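Local coordinates for protein ORC2 (Aeropyrum pernix, PDB 1W5T) that binds DNA and ATP and takes part in the regulation of DNA replication as an archaeal AAA+ ATPase of the Cdc6/Orc family, at residues A[85-90]-A[137-142]; A[298-303]-A[394-399]; A[309-314]-A[358-362]. One frame throughout, in Å; residues are numbered along the deposited sequence.

Overall arrangement
Contact 1 belongs to the N-terminal AAA+ ATPase domain, where it joins the outermost strand 87-93 of the five-stranded parallel sheet to its neighbour 139-145; Gln89 there lies about 12 Å, side chain to side chain, from Thr66 of the ATP-binding P-loop. Contacts 2 and 3 lie on the opposite side of the chain's centre, in the C-terminal winged-helix region, their centres 42 and 46 Å from that of contact 1. These two adjoin: their centres are 13 Å apart, contact 3 is nested in the loop that contact 2 closes, and Leu303 and Leu395 both pack on Leu314. The side chain of Ile298 is still about 13 Å from the bound ATP analogue, so contact 2 is not part of the nucleotide site.

Contact 1 (A[85-90]-A[137-142]); sequences LTVKQA and NHYLLV
Two parallel strands, 87-90 and 139-142, run side by side in extended conformation, the axes of these short segments 4.5 Å apart at closest and inclined by 27°. The register pairs Val87 with Tyr139, Lys88 with Leu140, Gln89 with Leu141 and Ala90 with Val142. Four backbone hydrogen bonds hold it: Tyr139 N to Thr86 O (2.9 Å), Lys88 N to Tyr139 O (2.8 Å), Leu141 N to Lys88 O (2.9 Å) and Ala90 N to Leu141 O (3.1 Å). Val87, Gln89, Tyr139 and Leu141 share one face. There Val87 CB meets Tyr139 CB at 4.0 Å, while the Tyr139 ring, chi1 m and chi2 85°, reaches back so that CE1 lies 4.1 Å from Leu85 CD2; Leu85 is m,t. Leu141 is t at chi1, with CB 4.4 Å from Val87 CG2. The other face carries Lys88, Ala90, Leu140 and Val142. Leu140 in the t,p rotamer sends CD1 to within 4.0 Å of Ala90 CB. Lys88, with chi1 near -7°, passes its CD 3.3 Å from His138 ND1; its NZ is hydrogen-bonded to Thr111 O, and His138 ND1 to Tyr113 OH. Thr86, at positive phi and chi1 m, lays CG2 over the His138 ring in a CH-pi contact, 4.0 Å from the centroid. Asn137, also at positive phi, is the C-prime residue of a Schellman motif ending helix 122-136. Helices 28-43 and 65-82 cover the Tyr139 face and helix 100-111 the Leu140 face, the three-layered alpha-beta-alpha sandwich of a P-loop AAA+ domain.

Contact 2 (A[298-303]-A[394-399]); sequences IQTHEL and RLIEVV
Ile298 opens the contact from an extended backbone just ahead of helix 300-304, its CA 7.4 Å from that of Leu395 and its CA-to-CB bond directed toward helix 392-408. The t,t rotamer stretches the side chain to its full length and sets CD1 between two residues of that helix, 3.3 Å from Leu395 CD1 and 3.8 Å from Val398 CG2. Its other branch meets Arg394: Ile298 CG2 sits at the edge of the guanidinium, 3.9 Å from NH2. Gln299 turns away and occupies the N-cap position; its O accepts the first-turn hydrogen bond from Glu302 N at 3.2 Å. Thr300, chi1 p, begins the helix and grazes the neighbour, CG2 to Val398 CG1 4.2 Å. His301 and Glu302 follow on the remote side, where Glu302 forms a salt bridge with Arg190. One helical turn brings Leu303 back toward the partner. In its m,t rotamer, CD1 touches Leu395 CD1 at 3.6 Å, Val398 CG1 at 3.7 Å and Val399 CG2 at 4.0 Å. On the receiving helix, Leu395 is t,p and Val398 and Val399 are t. Packing is mainly apolar, without cross-segment hydrogen bonds, and buries 269 Å² summed over both sides. This is plain helix packing, away from the annotated sites, that ties helix 300-304, at the start of the C-terminal winged-helix region, to the last helix of the chain, 392-408. Helix 308-322 completes the group: Leu303 also touches Leu314, and Ile396 packs on Arg315, Ala318 and Leu322.

Contact 3 (A[309-314]-A[358-362]); sequences HELIIL and YLKHL
Tyr358 lays its ring along the first turn of 309-314: the backbone Glu310 N sits over one face, Glu310 CD lies 3.3 Å from Tyr358 CD2, and His309 CB is 3.5 Å from Tyr358 CE1. With chi1 m and chi2 150°, the ring projects from helix 358-362, and the two backbones come closest here, CA to CA 5.5 Å between Glu310 and Tyr358. Both segments are regular helix; the axes of the two segments approach to 9.8 Å and cross at -69°. Glu310 has chi1 near -24° and chi2 near -149°, which carries its carboxylate past the Tyr358 ring to accept a hydrogen bond from His361, ND1 to OE2 3.3 Å; His361 takes chi1 t to meet it. Beside this polar pair lies an apolar patch. Ile313 (m,t) points toward the partner, CD1 3.8 Å from Tyr358 CB and CG2 3.8 Å from Leu362 CD1, and Ile313 CG2 also reaches Leu359 CD2 at 4.1 Å. Leu362, also m,t, fits against the surface of helix 309-314 formed by Glu310, Ile313 and Leu314: CD1 is 3.8 Å from Glu310 O and CD2 4.1 Å from Leu314 CB, with Leu314 in t,p. The contact buries 427 Å², both sides summed. It packs two helices of the winged-helix domain, 308-322 and 352-364. Helix 330-345 adjoins them through Tyr337, which packs on Ile313 and whose hydroxyl is hydrogen-bonded to His309 ND1, and Leu333, which touches Leu359; strand 382-386 adds Phe384 and Leu386, while Leu311 faces helix 392-408.

Contact 1 (A[85-90]-A[137-142])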
loop_
_atom_site.group_PDB
_atom_site.type_symbol
_atom_site.label_atom_id
_atom_site.label_comp_id
_atom_site.label_asym_id
_atom_site.label_seq_id
_atom_site.Cartn_x
_atom_site.Cartn_y
_atom_site.Cartn_z
ATOM N N LEU A 85 1.804 30.586 -5.658
ATOM C CA LEU A 85 1.307 30.356 -4.292
ATOM C C LEU A 85 2.262 29.879 -3.132
ATOM O O LEU A 85 2.227 30.490 -1.993
ATOM C CB LEU A 85 0.037 29.519 -4.347
ATOM C CG LEU A 85 -1.145 30.422 -4.734
ATOM C CD1 LEU A 85 -2.400 29.651 -4.998
ATOM C CD2 LEU A 85 -1.413 31.462 -3.664
ATOM N N THR A 86 3.069 28.837 -3.425
ATOM C CA THR A 86 3.969 28.093 -2.487
ATOM C C THR A 86 3.356 26.971 -1.614
ATOM O O THR A 86 2.865 27.213 -0.508
ATOM C CB THR A 86 4.971 28.961 -1.631
ATOM O OG1 THR A 86 5.585 29.981 -2.417
ATOM C CG2 THR A 86 6.211 28.100 -1.208
ATOM N N VAL A 87 3.400 25.733 -2.098
ATOM C CA VAL A 87 3.004 24.639 -1.245
ATOM C C VAL A 87 4.185 23.725 -0.961
ATOM O O VAL A 87 4.874 23.262 -1.874
ATOM C CB VAL A 87 1.649 23.902 -1.660
ATOM C CG1 VAL A 87 0.893 24.610 -2.784
ATOM C CG2 VAL A 87 1.829 22.421 -1.931
ATOM N N LYS A 88 4.424 23.540 0.330
ATOM C CA LYS A 88 5.423 22.628 0.804
ATOM C C LYS A 88 4.821 21.270 0.985
ATOM O O LYS A 88 3.623 21.124 1.168
ATOM C CB LYS A 88 6.056 23.090 2.134
ATOM C CG LYS A 88 5.657 24.490 2.636
ATOM C CD LYS A 88 6.880 25.412 2.793
ATOM C CE LYS A 88 7.857 24.988 3.948
ATOM N NZ LYS A 88 9.347 25.091 3.490
ATOM N N GLN A 89 5.693 20.276 0.930
ATOM C CA GLN A 89 5.320 18.869 0.974
ATOM C C GLN A 89 5.972 18.245 2.198
ATOM O O GLN A 89 7.121 18.518 2.505
ATOM C CB GLN A 89 5.769 18.181 -0.317
ATOM C CG GLN A 89 5.618 19.096 -1.597
ATOM C CD GLN A 89 6.330 18.591 -2.873
ATOM O OE1 GLN A 89 6.205 17.427 -3.262
ATOM N NE2 GLN A 89 7.035 19.491 -3.544
ATOM N N ALA A 90 5.243 17.432 2.941
ATOM C CA ALA A 90 5.923 16.752 4.008
ATOM C C ALA A 90 5.465 15.337 3.908
ATOM O O ALA A 90 4.294 15.097 3.641
ATOM C CB ALA A 90 5.612 17.356 5.400
ATOM N N ASN A 137 3.433 32.849 4.403
ATOM C CA ASN A 137 2.490 32.791 3.303
ATOM C C ASN A 137 2.700 31.518 2.497
ATOM O O ASN A 137 2.760 31.555 1.281
ATOM C CB ASN A 137 2.551 34.049 2.420
ATOM C CG ASN A 137 1.361 34.166 1.485
ATOM O OD1 ASN A 137 0.416 33.345 1.530
ATOM N ND2 ASN A 137 1.407 35.166 0.615
ATOM N N HIS A 138 2.833 30.401 3.208
ATOM C CA HIS A 138 3.016 29.111 2.609
ATOM C C HIS A 138 1.792 28.189 2.890
ATOM O O HIS A 138 1.039 28.355 3.870
ATOM C CB HIS A 138 4.274 28.461 3.207
ATOM C CG HIS A 138 5.567 29.048 2.764
ATOM N ND1 HIS A 138 6.776 28.666 3.316
ATOM C CD2 HIS A 138 5.860 29.995 1.840
ATOM C CE1 HIS A 138 7.760 29.331 2.731
ATOM N NE2 HIS A 138 7.232 30.143 1.821
ATOM N N TYR A 139 1.624 27.175 2.059
ATOM C CA TYR A 139 0.667 26.100 2.328
ATOM C C TYR A 139 1.435 24.763 2.531
ATOM O O TYR A 139 2.561 24.607 2.054
ATOM C CB TYR A 139 -0.276 26.012 1.155
ATOM C CG TYR A 139 -0.970 27.326 0.905
ATOM C CD1 TYR A 139 -0.368 28.357 0.125
ATOM C CD2 TYR A 139 -2.207 27.563 1.464
ATOM C CE1 TYR A 139 -1.033 29.587 -0.070
ATOM C CE2 TYR A 139 -2.874 28.760 1.270
ATOM C CZ TYR A 139 -2.308 29.754 0.510
ATOM O OH TYR A 139 -3.053 30.912 0.354
ATOM N N LEU A 140 0.851 23.825 3.266
ATOM C CA LEU A 140 1.540 22.577 3.579
ATOM C C LEU A 140 0.619 21.415 3.275
ATOM O O LEU A 140 -0.461 21.303 3.823
ATOM C CB LEU A 140 1.973 22.556 5.048
ATOM C CG LEU A 140 2.636 21.312 5.677
ATOM C CD1 LEU A 140 4.109 21.096 5.220
ATOM C CD2 LEU A 140 2.534 21.346 7.189
ATOM N N LEU A 141 1.048 20.556 2.379
ATOM C CA LEU A 141 0.314 19.350 2.083
ATOM C C LEU A 141 1.106 18.160 2.678
ATOM O O LEU A 141 2.274 17.914 2.335
ATOM C CB LEU A 141 0.063 19.259 0.591
ATOM C CG LEU A 141 -0.730 18.134 -0.053
ATOM C CD1 LEU A 141 -1.851 17.642 0.844
ATOM C CD2 LEU A 141 -1.272 18.616 -1.350
ATOM N N VAL A 142 0.459 17.497 3.641
ATOM C CA VAL A 142 1.070 16.446 4.418
ATOM C C VAL A 142 0.636 15.045 3.932
ATOM O O VAL A 142 -0.555 14.733 3.922
ATOM C CB VAL A 142 0.712 16.602 5.939
ATOM C CG1 VAL A 142 1.482 15.546 6.787
ATOM C CG2 VAL A 142 1.013 18.026 6.443
#

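Contact 2 (A[298-303]-A[394-399])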
loop_
_atom_site.group_PDB
_atom_site.type_symbol
_atom_site.label_atom_id
_atom_site.label_comp_id
_atom_site.label_asym_id
_atom_site.label_seq_id
_atom_site.Cartn_x
_atom_site.Cartn_y
_atom_site.Cartn_z
ATOM N N ILE A 298 4.316 -12.857 1.638
ATOM C CA ILE A 298 3.380 -13.413 2.635
ATOM C C ILE A 298 3.671 -12.832 4.030
ATOM O O ILE A 298 4.733 -13.042 4.622
ATOM C CB ILE A 298 3.257 -14.989 2.641
ATOM C CG1 ILE A 298 2.619 -15.450 3.952
ATOM C CG2 ILE A 298 4.593 -15.693 2.417
ATOM C CD1 ILE A 298 2.380 -16.928 4.037
ATOM N N GLN A 299 2.697 -12.080 4.521
ATOM C CA GLN A 299 2.863 -11.304 5.730
ATOM C C GLN A 299 2.397 -12.150 6.911
ATOM O O GLN A 299 1.200 -12.354 7.112
ATOM C CB GLN A 299 2.094 -9.981 5.595
ATOM C CG GLN A 299 2.536 -9.152 4.381
ATOM C CD GLN A 299 1.380 -8.743 3.461
ATOM O OE1 GLN A 299 1.159 -9.365 2.424
ATOM N NE2 GLN A 299 0.662 -7.691 3.832
ATOM N N THR A 300 3.361 -12.663 7.666
ATOM C CA THR A 300 3.091 -13.603 8.752
ATOM C C THR A 300 2.268 -12.984 9.890
ATOM O O THR A 300 1.509 -13.689 10.582
ATOM C CB THR A 300 4.410 -14.252 9.310
ATOM O OG1 THR A 300 5.138 -13.307 10.096
ATOM C CG2 THR A 300 5.397 -14.613 8.191
ATOM N N HIS A 301 2.398 -11.666 10.062
ATOM C CA HIS A 301 1.679 -10.970 11.131
ATOM C C HIS A 301 0.173 -10.965 10.895
ATOM O O HIS A 301 -0.592 -10.900 11.853
ATOM C CB HIS A 301 2.219 -9.560 11.354
ATOM C CG HIS A 301 1.807 -8.579 10.304
ATOM N ND1 HIS A 301 1.038 -7.471 10.586
ATOM C CD2 HIS A 301 2.071 -8.528 8.975
ATOM C CE1 HIS A 301 0.836 -6.787 9.472
ATOM N NE2 HIS A 301 1.456 -7.405 8.482
ATOM N N GLU A 302 -0.216 -11.050 9.626
ATOM C CA GLU A 302 -1.602 -11.169 9.189
ATOM C C GLU A 302 -2.145 -12.561 9.570
ATOM O O GLU A 302 -3.241 -12.683 10.108
ATOM C CB GLU A 302 -1.641 -10.993 7.662
ATOM C CG GLU A 302 -2.583 -9.973 7.016
ATOM C CD GLU A 302 -3.168 -8.927 7.943
ATOM O OE1 GLU A 302 -2.795 -7.743 7.830
ATOM O OE2 GLU A 302 -4.033 -9.291 8.757
ATOM N N LEU A 303 -1.355 -13.600 9.290
ATOM C CA LEU A 303 -1.719 -14.972 9.631
ATOM C C LEU A 303 -1.774 -15.225 11.127
ATOM O O LEU A 303 -2.724 -15.838 11.602
ATOM C CB LEU A 303 -0.797 -15.980 8.956
ATOM C CG LEU A 303 -0.732 -15.883 7.433
ATOM C CD1 LEU A 303 0.281 -16.880 6.878
ATOM C CD2 LEU A 303 -2.109 -16.010 6.765
ATOM N N ARG A 394 4.715 -22.430 0.426
ATOM C CA ARG A 394 5.306 -21.485 1.376
ATOM C C ARG A 394 4.269 -21.175 2.469
ATOM O O ARG A 394 4.595 -21.172 3.663
ATOM C CB ARG A 394 5.751 -20.189 0.680
ATOM C CG ARG A 394 7.210 -20.151 0.162
ATOM C CD ARG A 394 8.237 -19.404 1.067
ATOM N NE ARG A 394 7.636 -18.543 2.104
ATOM C CZ ARG A 394 8.109 -18.375 3.353
ATOM N NH1 ARG A 394 9.207 -19.012 3.759
ATOM N NH2 ARG A 394 7.477 -17.555 4.196
ATOM N N LEU A 395 3.019 -20.954 2.048
ATOM C CA LEU A 395 1.890 -20.689 2.956
ATOM C C LEU A 395 1.529 -21.871 3.884
ATOM O O LEU A 395 1.462 -21.691 5.108
ATOM C CB LEU A 395 0.661 -20.208 2.172
ATOM C CG LEU A 395 -0.622 -19.870 2.944
ATOM C CD1 LEU A 395 -0.423 -18.668 3.825
ATOM C CD2 LEU A 395 -1.776 -19.608 1.984
ATOM N N ILE A 396 1.298 -23.058 3.311
ATOM C CA ILE A 396 1.123 -24.295 4.105
ATOM C C ILE A 396 2.189 -24.382 5.215
ATOM O O ILE A 396 1.865 -24.555 6.379
ATOM C CB ILE A 396 1.169 -25.569 3.214
ATOM C CG1 ILE A 396 -0.122 -25.737 2.430
ATOM C CG2 ILE A 396 1.404 -26.839 4.041
ATOM C CD1 ILE A 396 0.047 -26.507 1.154
ATOM N N GLU A 397 3.450 -24.244 4.839
ATOM C CA GLU A 397 4.545 -24.210 5.791
ATOM C C GLU A 397 4.267 -23.199 6.912
ATOM O O GLU A 397 4.148 -23.593 8.071
ATOM C CB GLU A 397 5.835 -23.822 5.064
ATOM C CG GLU A 397 6.704 -24.984 4.610
ATOM C CD GLU A 397 8.200 -24.705 4.808
ATOM O OE1 GLU A 397 8.912 -24.478 3.787
ATOM O OE2 GLU A 397 8.663 -24.700 5.985
ATOM N N VAL A 398 4.149 -21.912 6.560
ATOM C CA VAL A 398 3.958 -20.820 7.530
ATOM C C VAL A 398 2.786 -21.120 8.454
ATOM O O VAL A 398 2.889 -21.051 9.690
ATOM C CB VAL A 398 3.725 -19.449 6.823
ATOM C CG1 VAL A 398 3.504 -18.331 7.826
ATOM C CG2 VAL A 398 4.892 -19.076 5.936
ATOM N N VAL A 399 1.680 -21.502 7.836
ATOM C CA VAL A 399 0.440 -21.754 8.541
ATOM C C VAL A 399 0.590 -22.865 9.573
ATOM O O VAL A 399 0.140 -22.707 10.723
ATOM C CB VAL A 399 -0.726 -21.978 7.534
ATOM C CG1 VAL A 399 -2.006 -22.405 8.219
ATOM C CG2 VAL A 399 -0.948 -20.682 6.756
#

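Contact 3 (A[309-314]-A[358-362])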
loop_
_atom_site.group_PDB
_atom_site.type_symbol
_atom_site.label_atom_id
_atom_site.label_comp_id
_atom_site.label_asym_id
_atom_site.label_seq_id
_atom_site.Cartn_x
_atom_site.Cartn_y
_atom_site.Cartn_z
ATOM N N HIS A 309 -8.511 -22.053 13.846
ATOM C CA HIS A 309 -9.541 -22.669 13.066
ATOM C C HIS A 309 -9.645 -22.113 11.671
ATOM O O HIS A 309 -9.784 -22.881 10.724
ATOM C CB HIS A 309 -10.835 -22.700 13.858
ATOM C CG HIS A 309 -10.900 -23.883 14.771
ATOM N ND1 HIS A 309 -11.387 -25.109 14.361
ATOM C CD2 HIS A 309 -10.426 -24.068 16.026
ATOM C CE1 HIS A 309 -11.255 -25.983 15.343
ATOM N NE2 HIS A 309 -10.677 -25.376 16.365
ATOM N N GLU A 310 -9.489 -20.795 11.551
ATOM C CA GLU A 310 -9.279 -20.158 10.249
ATOM C C GLU A 310 -8.039 -20.707 9.567
ATOM O O GLU A 310 -8.064 -20.990 8.384
ATOM C CB GLU A 310 -9.164 -18.645 10.361
ATOM C CG GLU A 310 -9.822 -18.071 11.594
ATOM C CD GLU A 310 -10.374 -16.684 11.385
ATOM O OE1 GLU A 310 -10.268 -15.893 12.324
ATOM O OE2 GLU A 310 -10.913 -16.393 10.301
ATOM N N LEU A 311 -6.970 -20.864 10.330
ATOM C CA LEU A 311 -5.691 -21.333 9.825
ATOM C C LEU A 311 -5.791 -22.774 9.282
ATOM O O LEU A 311 -5.195 -23.108 8.256
ATOM C CB LEU A 311 -4.658 -21.246 10.957
ATOM C CG LEU A 311 -3.635 -20.118 11.166
ATOM C CD1 LEU A 311 -3.877 -18.901 10.320
ATOM C CD2 LEU A 311 -3.508 -19.726 12.652
ATOM N N ILE A 312 -6.543 -23.626 9.982
ATOM C CA ILE A 312 -6.822 -24.975 9.495
ATOM C C ILE A 312 -7.572 -24.982 8.132
ATOM O O ILE A 312 -7.260 -25.761 7.243
ATOM C CB ILE A 312 -7.565 -25.832 10.581
ATOM C CG1 ILE A 312 -6.623 -26.171 11.722
ATOM C CG2 ILE A 312 -8.046 -27.145 10.011
ATOM C CD1 ILE A 312 -7.321 -26.175 13.053
ATOM N N ILE A 313 -8.540 -24.102 7.994
ATOM C CA ILE A 313 -9.328 -23.970 6.775
ATOM C C ILE A 313 -8.510 -23.386 5.629
ATOM O O ILE A 313 -8.564 -23.899 4.474
ATOM C CB ILE A 313 -10.586 -23.133 7.038
ATOM C CG1 ILE A 313 -11.411 -23.795 8.164
ATOM C CG2 ILE A 313 -11.381 -22.991 5.743
ATOM C CD1 ILE A 313 -12.479 -22.852 8.850
ATOM N N LEU A 314 -7.736 -22.350 5.942
ATOM C CA LEU A 314 -6.789 -21.804 4.977
ATOM C C LEU A 314 -5.833 -22.884 4.430
ATOM O O LEU A 314 -5.621 -23.002 3.222
ATOM C CB LEU A 314 -6.009 -20.616 5.559
ATOM C CG LEU A 314 -5.089 -19.865 4.584
ATOM C CD1 LEU A 314 -5.869 -19.445 3.345
ATOM C CD2 LEU A 314 -4.449 -18.607 5.235
ATOM N N TYR A 358 -15.696 -17.830 9.739
ATOM C CA TYR A 358 -14.303 -18.094 9.367
ATOM C C TYR A 358 -14.016 -18.051 7.866
ATOM O O TYR A 358 -13.021 -17.427 7.463
ATOM C CB TYR A 358 -13.870 -19.432 9.923
ATOM C CG TYR A 358 -13.651 -19.432 11.413
ATOM C CD1 TYR A 358 -13.862 -20.588 12.175
ATOM C CD2 TYR A 358 -13.238 -18.277 12.060
ATOM C CE1 TYR A 358 -13.636 -20.591 13.560
ATOM C CE2 TYR A 358 -13.019 -18.256 13.429
ATOM C CZ TYR A 358 -13.217 -19.416 14.171
ATOM O OH TYR A 358 -12.985 -19.354 15.523
ATOM N N LEU A 359 -14.879 -18.685 7.053
ATOM C CA LEU A 359 -14.714 -18.701 5.606
ATOM C C LEU A 359 -14.873 -17.316 5.005
ATOM O O LEU A 359 -14.090 -16.901 4.140
ATOM C CB LEU A 359 -15.706 -19.646 4.928
ATOM C CG LEU A 359 -15.203 -21.051 4.630
ATOM C CD1 LEU A 359 -16.353 -21.953 4.331
ATOM C CD2 LEU A 359 -14.196 -21.059 3.499
ATOM N N LYS A 360 -15.919 -16.629 5.461
ATOM C CA LYS A 360 -16.149 -15.231 5.108
ATOM C C LYS A 360 -14.934 -14.356 5.373
ATOM O O LYS A 360 -14.468 -13.669 4.486
ATOM C CB LYS A 360 -17.352 -14.656 5.847
ATOM C CG LYS A 360 -18.102 -13.673 4.963
ATOM C CD LYS A 360 -18.779 -14.369 3.747
ATOM C CE LYS A 360 -20.011 -13.546 3.253
ATOM N NZ LYS A 360 -20.110 -12.246 4.020
ATOM N N HIS A 361 -14.415 -14.419 6.593
ATOM C CA HIS A 361 -13.277 -13.615 6.978
ATOM C C HIS A 361 -12.053 -13.850 6.098
ATOM O O HIS A 361 -11.386 -12.892 5.712
ATOM C CB HIS A 361 -12.927 -13.836 8.428
ATOM C CG HIS A 361 -11.960 -12.840 8.943
ATOM N ND1 HIS A 361 -10.784 -13.199 9.567
ATOM C CD2 HIS A 361 -11.960 -11.487 8.875
ATOM C CE1 HIS A 361 -10.107 -12.107 9.875
ATOM N NE2 HIS A 361 -10.804 -11.055 9.476
ATOM N N LEU A 362 -11.765 -15.121 5.789
ATOM C CA LEU A 362 -10.672 -15.487 4.895
ATOM C C LEU A 362 -10.895 -14.818 3.564
ATOM O O LEU A 362 -9.953 -14.308 2.976
ATOM C CB LEU A 362 -10.537 -17.021 4.673
ATOM C CG LEU A 362 -9.987 -17.873 5.847
ATOM C CD1 LEU A 362 -10.160 -19.394 5.675
ATOM C CD2 LEU A 362 -8.543 -17.530 6.256
#